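Local coordinates for protein o-succinylbenzoate synthase (Synechococcus elongatus, PDB 2OZT) that converts 2-succinyl-6-hydroxy-2,4-cyclohexadiene-1-carboxylate to 2-succinylbenzoate, using a divalent metal ion, on the pathway to phylloquinone, at residues A206-A211 against G237-F242. Sequence-based numbering, arbitrary orientation.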
ATOM      1  N   ALA A 206       9.040  15.298 -15.130  1.00 17.04           N
ATOM      2  CA  ALA A 206       9.293  16.296 -14.100  1.00 17.64           C
ATOM      3  C   ALA A 206       9.503  15.643 -12.714  1.00 16.97           C
ATOM      4  O   ALA A 206      10.298  16.110 -11.905  1.00 17.26           O
ATOM      5  CB  ALA A 206       8.168  17.319 -14.073  1.00 18.68           C
ATOM      6  N   LEU A 207       8.807  14.533 -12.472  1.00 16.88           N
ATOM      7  CA  LEU A 207       8.970  13.858 -11.187  1.00 16.45           C
ATOM      8  C   LEU A 207      10.398  13.354 -11.076  1.00 15.04           C
ATOM      9  O   LEU A 207      11.037  13.498 -10.050  1.00 14.73           O
ATOM     10  CB  LEU A 207       8.058  12.624 -11.128  1.00 17.11           C
ATOM     11  CG  LEU A 207       6.629  12.771 -10.614  1.00 19.57           C
ATOM     12  CD1 LEU A 207       5.879  11.499 -10.860  1.00 20.54           C
ATOM     13  CD2 LEU A 207       6.665  13.103  -9.121  1.00 20.38           C
ATOM     14  N   LEU A 208      10.878  12.758 -12.173  1.00 14.32           N
ATOM     15  CA  LEU A 208      12.247  12.256 -12.196  1.00 15.27           C
ATOM     16  C   LEU A 208      13.285  13.374 -12.026  1.00 14.63           C
ATOM     17  O   LEU A 208      14.193  13.297 -11.194  1.00 14.79           O
ATOM     18  CB  LEU A 208      12.471  11.443 -13.466  1.00 14.97           C
ATOM     19  CG  LEU A 208      13.848  10.797 -13.623  1.00 16.31           C
ATOM     20  CD1 LEU A 208      14.129   9.745 -12.511  1.00 16.77           C
ATOM     21  CD2 LEU A 208      13.963  10.164 -15.034  1.00 19.12           C
ATOM     22  N   SER A 209      13.104  14.468 -12.788  1.00 16.03           N
ATOM     23  CA  SER A 209      14.017  15.598 -12.699  1.00 16.78           C
ATOM     24  C   SER A 209      14.035  16.233 -11.300  1.00 16.31           C
ATOM     25  O   SER A 209      15.087  16.528 -10.757  1.00 17.52           O
ATOM     26  CB  SER A 209      13.658  16.668 -13.738  1.00 18.19           C
ATOM     27  OG  SER A 209      14.582  17.723 -13.598  1.00 23.22           O
ATOM     28  N   LEU A 210      12.850  16.384 -10.694  1.00 15.26           N
ATOM     29  CA  LEU A 210      12.802  16.864  -9.318  1.00 16.02           C
ATOM     30  C   LEU A 210      13.580  15.925  -8.388  1.00 14.69           C
ATOM     31  O   LEU A 210      14.389  16.362  -7.593  1.00 15.82           O
ATOM     32  CB  LEU A 210      11.353  16.969  -8.819  1.00 17.60           C
ATOM     33  CG  LEU A 210      10.542  18.185  -9.277  1.00 19.11           C
ATOM     34  CD1 LEU A 210       9.078  17.986  -8.879  1.00 20.25           C
ATOM     35  CD2 LEU A 210      11.142  19.483  -8.693  1.00 19.00           C
ATOM     36  N   ALA A 211      13.315  14.621  -8.465  1.00 13.68           N
ATOM     37  CA  ALA A 211      14.017  13.753  -7.539  1.00 14.26           C
ATOM     38  C   ALA A 211      15.528  13.832  -7.685  1.00 12.81           C
ATOM     39  O   ALA A 211      16.255  13.666  -6.718  1.00 13.88           O
ATOM     40  CB  ALA A 211      13.571  12.355  -7.749  1.00 14.15           C
ATOM     41  N   GLY A 237      16.240   4.876 -13.181  1.00 16.75           N
ATOM     42  CA  GLY A 237      17.150   5.393 -12.172  1.00 16.18           C
ATOM     43  C   GLY A 237      16.481   6.189 -11.073  1.00 16.62           C
ATOM     44  O   GLY A 237      17.072   7.116 -10.535  1.00 15.99           O
ATOM     45  N   TRP A 238      15.253   5.822 -10.707  1.00 15.96           N
ATOM     46  CA  TRP A 238      14.576   6.557  -9.628  1.00 15.44           C
ATOM     47  C   TRP A 238      15.439   6.533  -8.383  1.00 14.48           C
ATOM     48  O   TRP A 238      15.790   5.464  -7.922  1.00 15.32           O
ATOM     49  CB  TRP A 238      13.238   5.917  -9.331  1.00 14.91           C
ATOM     50  CG  TRP A 238      12.475   6.625  -8.228  1.00 14.61           C
ATOM     51  CD1 TRP A 238      12.179   6.125  -6.984  1.00 14.04           C
ATOM     52  CD2 TRP A 238      11.914   7.930  -8.287  1.00 14.17           C
ATOM     53  NE1 TRP A 238      11.451   7.041  -6.264  1.00 14.21           N
ATOM     54  CE2 TRP A 238      11.304   8.177  -7.039  1.00 12.96           C
ATOM     55  CE3 TRP A 238      11.870   8.931  -9.271  1.00 14.11           C
ATOM     56  CZ2 TRP A 238      10.625   9.377  -6.753  1.00 13.16           C
ATOM     57  CZ3 TRP A 238      11.220  10.146  -8.975  1.00 13.80           C
ATOM     58  CH2 TRP A 238      10.573  10.345  -7.736  1.00 12.67           C
ATOM     59  N   PRO A 239      15.808   7.708  -7.824  1.00 13.38           N
ATOM     60  CA  PRO A 239      16.675   7.668  -6.638  1.00 14.01           C
ATOM     61  C   PRO A 239      15.935   7.727  -5.296  1.00 13.64           C
ATOM     62  O   PRO A 239      16.572   7.619  -4.249  1.00 15.70           O
ATOM     63  CB  PRO A 239      17.465   8.990  -6.751  1.00 15.84           C
ATOM     64  CG  PRO A 239      16.455   9.920  -7.384  1.00 16.51           C
ATOM     65  CD  PRO A 239      15.650   9.092  -8.358  1.00 14.29           C
ATOM     66  N   GLY A 240      14.617   7.877  -5.340  1.00 13.64           N
ATOM     67  CA  GLY A 240      13.825   7.998  -4.136  1.00 13.14           C
ATOM     68  C   GLY A 240      13.170   6.717  -3.654  1.00 13.11           C
ATOM     69  O   GLY A 240      13.703   5.593  -3.838  1.00 14.38           O
ATOM     70  N   PHE A 241      12.061   6.920  -2.956  1.00 12.50           N
ATOM     71  CA  PHE A 241      11.350   5.802  -2.347  1.00 12.89           C
ATOM     72  C   PHE A 241      10.206   5.288  -3.209  1.00 13.31           C
ATOM     73  O   PHE A 241       9.692   5.953  -4.099  1.00 12.91           O
ATOM     74  CB  PHE A 241      10.769   6.217  -0.994  1.00 12.39           C
ATOM     75  CG  PHE A 241      11.815   6.478   0.045  1.00 14.25           C
ATOM     76  CD1 PHE A 241      12.164   5.525   0.984  1.00 17.33           C
ATOM     77  CD2 PHE A 241      12.458   7.718   0.077  1.00 13.27           C
ATOM     78  CE1 PHE A 241      13.159   5.797   1.920  1.00 19.53           C
ATOM     79  CE2 PHE A 241      13.412   8.009   1.035  1.00 18.03           C
ATOM     80  CZ  PHE A 241      13.785   7.039   1.955  1.00 19.51           C
ATOM     81  N   PHE A 242       9.831   4.033  -2.945  1.00 12.47           N
ATOM     82  CA  PHE A 242       8.707   3.421  -3.654  1.00 12.82           C
ATOM     83  C   PHE A 242       7.730   2.942  -2.584  1.00 13.16           C
ATOM     84  O   PHE A 242       8.149   2.237  -1.658  1.00 13.69           O
ATOM     85  CB  PHE A 242       9.191   2.137  -4.338  1.00 13.39           C
ATOM     86  CG  PHE A 242      10.194   2.325  -5.469  1.00 13.87           C
ATOM     87  CD1 PHE A 242       9.779   2.292  -6.784  1.00 16.81           C
ATOM     88  CD2 PHE A 242      11.563   2.421  -5.202  1.00 13.25           C
ATOM     89  CE1 PHE A 242      10.724   2.403  -7.831  1.00 18.05           C
ATOM     90  CE2 PHE A 242      12.488   2.525  -6.254  1.00 16.21           C
ATOM     91  CZ  PHE A 242      12.051   2.514  -7.545  1.00 17.66           C
TER
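Gly237 meets the helix only lightly, its carbonyl lying near the methyl CD1 of Leu208. It ends the preceding helix, 227-235, in a Schellman motif, and its positive phi of 77° suits glycine, which pays little for that backbone shape. Trp238 then carries the main contact. Its CG stands anti to the backbone N (chi1 -180°), beside the carbonyl carbon. The six-membered ring reaches the flank of helix 204-213. There the ring's edge runs into backbone: Trp238 CZ3 lies 3.5 Å from Leu207 O and 4.0 Å from Leu208 CA, both near the ring plane. Ala211 CB approaches the same carbon obliquely, 3.5 Å from Trp238 CZ3; a lone methyl lets the broad indole come this close to the helix. The Leu208 and Trp238 side chains run past one another in opposite senses, with Leu208 CD1 4.0 Å from Trp238 CE3. The indole's polar end is satisfied within its own segment, since Trp238 NE1 donates to Phe241 O at 3.0 Å, from above the carbonyl plane, and this bond helps fix the ring's rotation. Pro239 follows with its ring against the helix, CG 3.8 Å from Ala211 CB, while its CD lies over one face of the indole, offset toward the rim. Gly240 N lies over that face too, and backbone so close to the indole suits a residue without a side chain. Phe241 and Phe242 leave the helix and enter strand 241-244, Phe241 pairing with strand 218-220, while the Phe242 side chain packs on helix 227-235, with Trp238 CD1 over one face of its ring. The contact thus packs one outer helix against the turn joining the next helix to its strand, an arrangement characteristic of the alternating beta-alpha units of the enolase-superfamily barrel, whose strand 218-220 is followed by the metal ligand Asp221.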